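Local coordinates for protein N5-carboxyaminoimidazole ribonucleotide synthetase (Bacillus anthracis, PDB 3QFF) that probably catalyses the ATP-dependent carboxylation of aminoimidazole ribonucleotide with bicarbonate, forming N5-carboxyaminoimidazole ribonucleotide in purine biosynthesis, at residues Y148-K153 with C185-W190; S227-R232 with T310-P315; K314-V319 with N359-N364. One frame throughout, in Å; residues are numbered along the deposited sequence.

In the fold
The three contacts divide between nucleotide binding and the building of the large antiparallel sheet. Contact 1 pairs two strands of the small antiparallel sheet in the ATP-grasp region and lines the ADP pocket directly. Contacts 2 and 3 lie far from it, their centres about 32 and 34 Å from that of contact 1, and the Met318 side chain of contact 3 is still about 14 Å from ADP. Contacts 2 and 3 are close neighbours, however, with centres about 8 Å apart, and share Lys314 and Pro315. Strands 223-229 and 316-322 adjoin in one antiparallel sheet, where Ser227 O and Met318 N, 2.9 Å apart, probably form a hydrogen bond. Both contacts also reach the second subunit.

Contact 1. Residues Y148-K153 with C185-W190. With ADP (adenosine-5'-diphosphate), chain C.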
loop_
_atom_site.group_PDB
_atom_site.type_symbol
_atom_site.label_atom_id
_atom_site.label_comp_id
_atom_site.label_asym_id
_atom_site.label_seq_id
_atom_site.Cartn_x
_atom_site.Cartn_y
_atom_site.Cartn_z
ATOM N N TYR A 148 22.235 7.752 -41.941
ATOM C CA TYR A 148 22.807 7.729 -40.597
ATOM C C TYR A 148 22.462 9.010 -39.828
ATOM O O TYR A 148 22.300 10.078 -40.440
ATOM C CB TYR A 148 24.327 7.552 -40.665
ATOM C CG TYR A 148 24.772 6.283 -41.361
ATOM C CD1 TYR A 148 24.764 5.055 -40.695
ATOM C CD2 TYR A 148 25.207 6.313 -42.687
ATOM C CE1 TYR A 148 25.170 3.884 -41.336
ATOM C CE2 TYR A 148 25.617 5.150 -43.336
ATOM C CZ TYR A 148 25.596 3.944 -42.653
ATOM O OH TYR A 148 25.999 2.802 -43.293
ATOM N N PRO A 149 22.325 8.914 -38.490
ATOM C CA PRO A 149 22.361 7.692 -37.685
ATOM C C PRO A 149 21.025 6.934 -37.631
ATOM O O PRO A 149 19.973 7.499 -37.946
ATOM C CB PRO A 149 22.749 8.202 -36.298
ATOM C CG PRO A 149 22.248 9.590 -36.252
ATOM C CD PRO A 149 22.299 10.124 -37.648
ATOM N N SER A 150 21.096 5.661 -37.239
ATOM C CA SER A 150 19.936 4.771 -37.184
ATOM C C SER A 150 20.135 3.689 -36.141
ATOM O O SER A 150 21.236 3.516 -35.611
ATOM C CB SER A 150 19.683 4.125 -38.548
ATOM O OG SER A 150 19.143 5.059 -39.465
ATOM N N VAL A 151 19.061 2.963 -35.848
ATOM C CA VAL A 151 19.106 1.872 -34.891
ATOM C C VAL A 151 18.416 0.632 -35.469
ATOM O O VAL A 151 17.261 0.696 -35.906
ATOM C CB VAL A 151 18.437 2.261 -33.554
ATOM C CG1 VAL A 151 18.684 1.198 -32.511
ATOM C CG2 VAL A 151 18.951 3.620 -33.066
ATOM N N LEU A 152 19.139 -0.484 -35.476
ATOM C CA LEU A 152 18.578 -1.764 -35.868
ATOM C C LEU A 152 18.216 -2.543 -34.621
ATOM O O LEU A 152 19.077 -2.821 -33.801
ATOM C CB LEU A 152 19.581 -2.561 -36.706
ATOM C CG LEU A 152 19.048 -3.825 -37.387
ATOM C CD1 LEU A 152 18.055 -3.462 -38.480
ATOM C CD2 LEU A 152 20.214 -4.616 -37.961
ATOM N N LYS A 153 16.940 -2.883 -34.476
ATOM C CA LYS A 153 16.477 -3.664 -33.330
ATOM C C LYS A 153 15.751 -4.909 -33.827
ATOM O O LYS A 153 15.140 -4.875 -34.892
ATOM C CB LYS A 153 15.523 -2.844 -32.451
ATOM C CG LYS A 153 15.810 -1.354 -32.389
ATOM C CD LYS A 153 14.936 -0.671 -31.333
ATOM C CE LYS A 153 14.899 0.831 -31.570
ATOM N NZ LYS A 153 13.718 1.481 -30.925
ATOM N N CYS A 185 14.285 -7.930 -37.964
ATOM C CA CYS A 185 14.568 -6.634 -37.377
ATOM C C CYS A 185 13.728 -5.486 -37.935
ATOM O O CYS A 185 12.975 -5.623 -38.910
ATOM C CB CYS A 185 16.054 -6.310 -37.558
ATOM S SG CYS A 185 17.146 -7.393 -36.609
ATOM N N ILE A 186 13.873 -4.345 -37.278
ATOM C CA ILE A 186 13.365 -3.091 -37.754
ATOM C C ILE A 186 14.534 -2.104 -37.693
ATOM O O ILE A 186 15.332 -2.150 -36.762
ATOM C CB ILE A 186 12.154 -2.628 -36.874
ATOM C CG1 ILE A 186 11.430 -1.443 -37.487
ATOM C CG2 ILE A 186 12.568 -2.318 -35.419
ATOM C CD1 ILE A 186 10.282 -0.952 -36.593
ATOM N N LEU A 187 14.646 -1.241 -38.692
ATOM C CA LEU A 187 15.582 -0.127 -38.622
ATOM C C LEU A 187 14.802 1.167 -38.452
ATOM O O LEU A 187 13.877 1.438 -39.218
ATOM C CB LEU A 187 16.458 -0.045 -39.872
ATOM C CG LEU A 187 17.617 0.974 -39.824
ATOM C CD1 LEU A 187 18.826 0.355 -39.166
ATOM C CD2 LEU A 187 17.983 1.471 -41.217
ATOM N N GLU A 188 15.189 1.959 -37.452
ATOM C CA GLU A 188 14.536 3.235 -37.154
ATOM C C GLU A 188 15.489 4.411 -37.318
ATOM O O GLU A 188 16.666 4.306 -36.957
ATOM C CB GLU A 188 14.044 3.256 -35.712
ATOM C CG GLU A 188 13.036 2.187 -35.335
ATOM C CD GLU A 188 12.624 2.295 -33.876
ATOM O OE1 GLU A 188 12.033 1.329 -33.354
ATOM O OE2 GLU A 188 12.910 3.340 -33.241
ATOM N N LYS A 189 14.975 5.526 -37.831
ATOM C CA LYS A 189 15.711 6.792 -37.810
ATOM C C LYS A 189 16.047 7.179 -36.383
ATOM O O LYS A 189 15.225 7.035 -35.479
ATOM C CB LYS A 189 14.910 7.920 -38.458
ATOM C CG LYS A 189 15.419 8.369 -39.812
ATOM C CD LYS A 189 14.569 9.507 -40.359
ATOM C CE LYS A 189 14.703 9.634 -41.874
ATOM N NZ LYS A 189 13.402 9.981 -42.513
ATOM N N TRP A 190 17.271 7.655 -36.187
ATOM C CA TRP A 190 17.701 8.179 -34.901
ATOM C C TRP A 190 16.897 9.429 -34.574
ATOM O O TRP A 190 16.829 10.363 -35.376
ATOM C CB TRP A 190 19.193 8.512 -34.937
ATOM C CG TRP A 190 19.749 9.038 -33.647
ATOM C CD1 TRP A 190 19.929 10.355 -33.298
ATOM C CD2 TRP A 190 20.214 8.260 -32.538
ATOM N NE1 TRP A 190 20.470 10.439 -32.035
ATOM C CE2 TRP A 190 20.659 9.170 -31.546
ATOM C CE3 TRP A 190 20.299 6.883 -32.283
ATOM C CZ2 TRP A 190 21.175 8.745 -30.314
ATOM C CZ3 TRP A 190 20.815 6.461 -31.058
ATOM C CH2 TRP A 190 21.246 7.392 -30.089
HETATM P PB ADP C . 14.236 -1.889 -25.269
HETATM O O1B ADP C . 15.409 -2.827 -25.100
HETATM O O2B ADP C . 12.983 -2.591 -25.746
HETATM O O3B ADP C . 14.032 -0.969 -24.089
HETATM P PA ADP C . 14.126 0.533 -26.890
HETATM O O1A ADP C . 13.348 1.122 -25.732
HETATM O O2A ADP C . 13.517 0.490 -28.273
HETATM O O3A ADP C . 14.673 -0.949 -26.520
HETATM O "O5'" ADP C . 15.490 1.371 -27.037
HETATM C "C5'" ADP C . 16.462 1.337 -25.994
HETATM C "C4'" ADP C . 17.125 2.702 -25.880
HETATM O "O4'" ADP C . 17.733 3.037 -27.129
HETATM C "C3'" ADP C . 16.119 3.800 -25.576
HETATM O "O3'" ADP C . 16.065 4.077 -24.173
HETATM C "C2'" ADP C . 16.614 4.991 -26.372
HETATM O "O2'" ADP C . 17.429 5.825 -25.544
HETATM C "C1'" ADP C . 17.478 4.402 -27.476
HETATM N N9 ADP C . 16.762 4.475 -28.781
HETATM C C8 ADP C . 15.965 3.517 -29.302
HETATM N N7 ADP C . 15.467 3.893 -30.506
HETATM C C5 ADP C . 15.948 5.116 -30.780
HETATM C C6 ADP C . 15.817 6.093 -31.891
HETATM N N6 ADP C . 15.051 5.823 -32.978
HETATM N N1 ADP C . 16.492 7.264 -31.777
HETATM C C2 ADP C . 17.255 7.551 -30.706
HETATM N N3 ADP C . 17.416 6.712 -29.667
HETATM C C4 ADP C . 16.804 5.499 -29.643
#
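Pro149 and Trp190 meet at one end of an antiparallel strand pair, where CG of the proline presses against CB of Trp190 at 3.5 Å and the two side chains cross at about a right angle. Val151 supplies a second bump: its methyl CG2 meets the edge of the indole, 3.6 Å from CE3 of Trp190. In Trp190, chi1 (-179°) sets CG anti to the backbone N, and chi2 (-96°) turns the ring so that ADP C2 lies over one face, displaced toward the rim.

Farther along the same side, Lys153 extends beside the purine and crosses Glu188 at about a right angle. Its NZ donates to ADP O2A at 2.8 Å and also to ADP N7, so a single ammonium group spans base and alpha-phosphate. The same NZ forms a salt bridge with Glu188, 3.0 Å from OE1, though the individual hydrogen bonds to the carboxylate are weak. Glu188 OE2 accepts from ADP N6, while Lys189 O takes another hydrogen bond from N6 at 2.8 Å; together they grip the exocyclic amine of adenine, as suits an ATP-grasp pocket. Lys117 provides Glu188 OE1 with a further salt bridge.

On the reverse face the bumps are two leucines, which meet CB atoms of their neighbours. Leu152 CD1 settles against Cys185 CB at 3.6 Å, and Leu187 CD1 fits between the CB atoms of Ser150 and Leu152. Leu152 packs on both helices 136-146 and 173-182, Leu187 on 136-146, while strands 130-133 and 164-167 flank the pair within the four-stranded sheet.

Contact 2. Residues S227-R232 with T310-P315; sequences SIVPAR and TNLLKP
Leu312 meets Val229 and Pro230 with the two arms of its fork, where the end of strand 223-229 faces the loop that leads into strand 316-322, its neighbour in a large antiparallel sheet. The contact therefore lies at a seam of this ATP-grasp enzyme's fold, where the loop after helix 294-303 comes against the strand's end. Leu312 CD1 rests 4.0 Å from Val229 CG1. The other methyl, CD2, reaches the proline ring and touches both CG and CD of Pro230, the latter at 3.8 Å, with the two side chains crossing at about a right angle. The CB of Leu312 points toward the strand, CG is anti to the backbone N (chi1 -174°), and chi2 (70°) places the two methyls.

A second apolar touch brings the two prolines together, Pro230 CD lying 4.0 Å from Pro315 CB. The cis peptide before Pro230 accounts for this shape: it places CD on the same side of the peptide as Val229 O, and Pro315 CB packs against both atoms. The first shell is thus made of van der Waals contacts and a CA-H...O approach, without conventional hydrogen bonds between the two segments.

What positions these groups lies one layer out. Val229 packs on Ala215 and Tyr285, Pro315 on Ile365 of helix 365-374, and the backbone of Ala231 bonds to Val214. The loop is held by Thr310 OG1 bonding to Val211 O, and Leu313 meets Leu313 of the second subunit.

Val229 O joins the two layers, since it accepts the backbone hydrogen bond from Val316 N. Pro315 CA makes a bent CA-H...O contact to the same Val229 O, 3.4 Å away, with 125° at the hydrogen.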
loop_
_atom_site.group_PDB
_atom_site.type_symbol
_atom_site.label_atom_id
_atom_site.label_comp_id
_atom_site.label_asym_id
_atom_site.label_seq_id
_atom_site.Cartn_x
_atom_site.Cartn_y
_atom_site.Cartn_z
ATOM N N SER A 227 13.032 7.380 -12.486
ATOM C CA SER A 227 11.849 8.068 -13.011
ATOM C C SER A 227 11.583 9.311 -12.175
ATOM O O SER A 227 11.571 9.262 -10.936
ATOM C CB SER A 227 10.603 7.183 -13.003
ATOM O OG SER A 227 10.833 6.015 -13.744
ATOM N N ILE A 228 11.355 10.417 -12.857
ATOM C CA ILE A 228 11.224 11.701 -12.194
ATOM C C ILE A 228 9.855 12.268 -12.505
ATOM O O ILE A 228 9.487 12.382 -13.669
ATOM C CB ILE A 228 12.282 12.685 -12.707
ATOM C CG1 ILE A 228 13.701 12.117 -12.543
ATOM C CG2 ILE A 228 12.113 14.036 -12.028
ATOM C CD1 ILE A 228 14.773 12.848 -13.441
ATOM N N VAL A 229 9.115 12.640 -11.464
ATOM C CA VAL A 229 7.750 13.102 -11.620
ATOM C C VAL A 229 7.520 14.297 -10.688
ATOM O O VAL A 229 7.721 14.179 -9.478
ATOM C CB VAL A 229 6.737 11.977 -11.289
ATOM C CG1 VAL A 229 5.360 12.301 -11.855
ATOM C CG2 VAL A 229 7.232 10.629 -11.817
ATOM N N PRO A 230 7.077 15.446 -11.234
ATOM C CA PRO A 230 6.709 15.720 -12.633
ATOM C C PRO A 230 7.920 15.693 -13.561
ATOM O O PRO A 230 9.021 16.081 -13.161
ATOM C CB PRO A 230 6.111 17.137 -12.573
ATOM C CG PRO A 230 5.826 17.386 -11.099
ATOM C CD PRO A 230 6.895 16.632 -10.382
ATOM N N ALA A 231 7.732 15.180 -14.773
ATOM C CA ALA A 231 8.793 15.227 -15.788
ATOM C C ALA A 231 9.220 16.684 -15.973
ATOM O O ALA A 231 8.387 17.584 -15.933
ATOM C CB ALA A 231 8.298 14.635 -17.115
ATOM N N ARG A 232 10.513 16.919 -16.155
ATOM C CA ARG A 232 11.022 18.277 -16.291
ATOM C C ARG A 232 10.869 18.767 -17.742
ATOM O O ARG A 232 11.847 18.904 -18.486
ATOM C CB ARG A 232 12.467 18.371 -15.779
ATOM C CG ARG A 232 12.596 18.015 -14.278
ATOM C CD ARG A 232 14.042 17.913 -13.796
ATOM N NE ARG A 232 14.750 16.788 -14.398
ATOM C CZ ARG A 232 16.054 16.539 -14.254
ATOM N NH1 ARG A 232 16.585 15.484 -14.853
ATOM N NH2 ARG A 232 16.831 17.335 -13.512
ATOM N N THR A 310 -5.680 9.820 -9.938
ATOM C CA THR A 310 -4.262 9.678 -10.300
ATOM C C THR A 310 -3.424 10.912 -9.986
ATOM O O THR A 310 -2.290 11.042 -10.477
ATOM C CB THR A 310 -4.093 9.386 -11.783
ATOM O OG1 THR A 310 -4.672 10.462 -12.524
ATOM C CG2 THR A 310 -4.765 8.070 -12.150
ATOM N N ASN A 311 -3.982 11.812 -9.182
ATOM C CA ASN A 311 -3.299 13.026 -8.757
ATOM C C ASN A 311 -1.939 12.756 -8.157
ATOM O O ASN A 311 -1.782 11.835 -7.340
ATOM C CB ASN A 311 -4.142 13.762 -7.721
ATOM C CG ASN A 311 -5.487 14.182 -8.267
ATOM O OD1 ASN A 311 -5.564 14.855 -9.297
ATOM N ND2 ASN A 311 -6.556 13.788 -7.586
ATOM N N LEU A 312 -0.968 13.567 -8.558
ATOM C CA LEU A 312 0.349 13.558 -7.952
ATOM C C LEU A 312 0.262 14.342 -6.640
ATOM O O LEU A 312 -0.007 15.549 -6.649
ATOM C CB LEU A 312 1.397 14.187 -8.876
ATOM C CG LEU A 312 2.835 14.059 -8.335
ATOM C CD1 LEU A 312 3.329 12.608 -8.386
ATOM C CD2 LEU A 312 3.785 14.959 -9.054
ATOM N N LEU A 313 0.484 13.646 -5.528
ATOM C CA LEU A 313 0.353 14.245 -4.203
ATOM C C LEU A 313 1.666 14.819 -3.678
ATOM O O LEU A 313 1.654 15.712 -2.837
ATOM C CB LEU A 313 -0.230 13.232 -3.208
ATOM C CG LEU A 313 -1.635 12.692 -3.511
ATOM C CD1 LEU A 313 -2.093 11.748 -2.401
ATOM C CD2 LEU A 313 -2.642 13.824 -3.712
ATOM N N LYS A 314 2.787 14.302 -4.172
ATOM C CA LYS A 314 4.116 14.853 -3.880
ATOM C C LYS A 314 5.076 14.527 -5.027
ATOM O O LYS A 314 4.968 13.456 -5.629
ATOM C CB LYS A 314 4.654 14.290 -2.547
ATOM C CG LYS A 314 5.856 15.071 -1.941
ATOM C CD LYS A 314 5.725 15.212 -0.426
ATOM C CE LYS A 314 7.053 15.610 0.232
ATOM N NZ LYS A 314 6.934 15.573 1.728
ATOM N N PRO A 315 6.025 15.442 -5.333
ATOM C CA PRO A 315 7.049 15.114 -6.329
ATOM C C PRO A 315 7.942 13.943 -5.871
ATOM O O PRO A 315 8.176 13.766 -4.670
ATOM C CB PRO A 315 7.843 16.425 -6.467
ATOM C CG PRO A 315 6.875 17.500 -6.057
ATOM C CD PRO A 315 6.068 16.867 -4.947
#

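Contact 3. Residues K314-V319 with N359-N364; sequences KPVVMV and NILNDN
Lys314 lies across the end of an antiparallel strand pair, 316-322 with 354-361, that carries the large sheet beyond strand 223-229 in the C-terminal family region. Its CB starts 4.1 Å from Leu361 CG, and CG then passes near the backbone N and O of Asn362. A bend at chi2 (139°) places CD near Asp363 OD2. CE follows, 3.8 Å from Asp363 N and equally close to Asp363 OD2. The tip closes no salt bridge here, with Lys314 NZ 4.5 Å from Asp363 OD2. A water 2.7 Å from Lys314 NZ accepts from it. The same water donates weakly to OD2, while Glu291 of the second subunit forms a salt bridge with NZ.

Val316 CG2 packs on Leu361 CD1 at 3.6 Å, and Val319 CG2 meets Ile360 CD1. Backbone hydrogen bonds run both ways between Val317 and Ile360, whose side helix 365-374 covers. Asn359 ND2 hydrogen-bonds to Asp288 OD2 and His284 O, whereas its OD1 is buried against Met318 CB and CG without a polar partner.

Asn362 N donates to Pro315 O where the pairing ends, and its side chain forms an Asx turn: OD1 takes Asn364 N on an in-plane lone pair at 2.9 Å.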
loop_
_atom_site.group_PDB
_atom_site.type_symbol
_atom_site.label_atom_id
_atom_site.label_comp_id
_atom_site.label_asym_id
_atom_site.label_seq_id
_atom_site.Cartn_x
_atom_site.Cartn_y
_atom_site.Cartn_z
ATOM N N LYS A 314 2.787 14.302 -4.172
ATOM C CA LYS A 314 4.116 14.853 -3.880
ATOM C C LYS A 314 5.076 14.527 -5.027
ATOM O O LYS A 314 4.968 13.456 -5.629
ATOM C CB LYS A 314 4.654 14.290 -2.547
ATOM C CG LYS A 314 5.856 15.071 -1.941
ATOM C CD LYS A 314 5.725 15.212 -0.426
ATOM C CE LYS A 314 7.053 15.610 0.232
ATOM N NZ LYS A 314 6.934 15.573 1.728
ATOM N N PRO A 315 6.025 15.442 -5.333
ATOM C CA PRO A 315 7.049 15.114 -6.329
ATOM C C PRO A 315 7.942 13.943 -5.871
ATOM O O PRO A 315 8.176 13.766 -4.670
ATOM C CB PRO A 315 7.843 16.425 -6.467
ATOM C CG PRO A 315 6.875 17.500 -6.057
ATOM C CD PRO A 315 6.068 16.867 -4.947
ATOM N N VAL A 316 8.421 13.147 -6.823
ATOM C CA VAL A 316 9.073 11.885 -6.511
ATOM C C VAL A 316 10.178 11.553 -7.509
ATOM O O VAL A 316 10.083 11.864 -8.708
ATOM C CB VAL A 316 8.016 10.713 -6.416
ATOM C CG1 VAL A 316 7.159 10.637 -7.694
ATOM C CG2 VAL A 316 8.688 9.336 -6.117
ATOM N N VAL A 317 11.239 10.938 -7.007
ATOM C CA VAL A 317 12.218 10.273 -7.864
ATOM C C VAL A 317 12.234 8.819 -7.469
ATOM O O VAL A 317 12.580 8.477 -6.325
ATOM C CB VAL A 317 13.655 10.879 -7.722
ATOM C CG1 VAL A 317 14.686 10.060 -8.491
ATOM C CG2 VAL A 317 13.654 12.320 -8.216
ATOM N N MET A 318 11.849 7.958 -8.408
ATOM C CA MET A 318 12.002 6.536 -8.210
ATOM C C MET A 318 13.402 6.150 -8.656
ATOM O O MET A 318 13.848 6.584 -9.730
ATOM C CB MET A 318 10.979 5.739 -9.020
ATOM C CG MET A 318 11.076 4.245 -8.703
ATOM S SD MET A 318 10.956 3.145 -10.101
ATOM C CE MET A 318 12.452 3.522 -11.034
ATOM N N VAL A 319 14.108 5.383 -7.824
ATOM C CA VAL A 319 15.398 4.824 -8.231
ATOM C C VAL A 319 15.357 3.310 -8.187
ATOM O O VAL A 319 14.945 2.722 -7.188
ATOM C CB VAL A 319 16.577 5.316 -7.350
ATOM C CG1 VAL A 319 17.905 5.089 -8.098
ATOM C CG2 VAL A 319 16.431 6.771 -7.029
ATOM N N ASN A 359 11.363 5.027 -3.676
ATOM C CA ASN A 359 10.704 6.266 -4.040
ATOM C C ASN A 359 11.109 7.383 -3.093
ATOM O O ASN A 359 10.788 7.347 -1.890
ATOM C CB ASN A 359 9.183 6.074 -4.023
ATOM C CG ASN A 359 8.694 5.270 -5.212
ATOM O OD1 ASN A 359 9.302 5.309 -6.290
ATOM N ND2 ASN A 359 7.612 4.533 -5.028
ATOM N N ILE A 360 11.818 8.364 -3.637
ATOM C CA ILE A 360 12.295 9.486 -2.855
ATOM C C ILE A 360 11.341 10.652 -3.052
ATOM O O ILE A 360 11.308 11.264 -4.129
ATOM C CB ILE A 360 13.726 9.914 -3.279
ATOM C CG1 ILE A 360 14.682 8.722 -3.271
ATOM C CG2 ILE A 360 14.248 11.045 -2.367
ATOM C CD1 ILE A 360 16.035 9.018 -3.953
ATOM N N LEU A 361 10.581 10.956 -2.004
ATOM C CA LEU A 361 9.576 12.008 -2.029
ATOM C C LEU A 361 10.145 13.313 -1.487
ATOM O O LEU A 361 10.831 13.320 -0.462
ATOM C CB LEU A 361 8.357 11.581 -1.199
ATOM C CG LEU A 361 7.090 11.042 -1.884
ATOM C CD1 LEU A 361 7.357 9.881 -2.825
ATOM C CD2 LEU A 361 6.093 10.633 -0.818
ATOM N N ASN A 362 9.877 14.414 -2.186
ATOM C CA ASN A 362 10.343 15.739 -1.772
ATOM C C ASN A 362 9.544 16.815 -2.479
ATOM O O ASN A 362 9.130 16.627 -3.632
ATOM C CB ASN A 362 11.848 15.916 -2.056
ATOM C CG ASN A 362 12.480 17.014 -1.202
ATOM O OD1 ASN A 362 12.372 18.199 -1.504
ATOM N ND2 ASN A 362 13.127 16.614 -0.119
ATOM N N ASP A 363 9.323 17.942 -1.798
ATOM C CA ASP A 363 8.660 19.095 -2.419
ATOM C C ASP A 363 9.456 19.621 -3.607
ATOM O O ASP A 363 8.886 20.166 -4.546
ATOM C CB ASP A 363 8.454 20.233 -1.414
ATOM C CG ASP A 363 7.366 19.938 -0.393
ATOM O OD1 ASP A 363 7.523 20.386 0.762
ATOM O OD2 ASP A 363 6.357 19.270 -0.730
ATOM N N ASN A 364 10.774 19.464 -3.560
ATOM C CA ASN A 364 11.631 19.909 -4.660
ATOM C C ASN A 364 12.323 18.719 -5.327
ATOM O O ASN A 364 13.062 17.963 -4.687
ATOM C CB ASN A 364 12.622 20.994 -4.171
ATOM C CG ASN A 364 13.582 21.482 -5.264
ATOM O OD1 ASN A 364 13.991 20.724 -6.149
ATOM N ND2 ASN A 364 13.964 22.757 -5.187
HETATM O O HOH W 1 5.045 17.513 1.840
#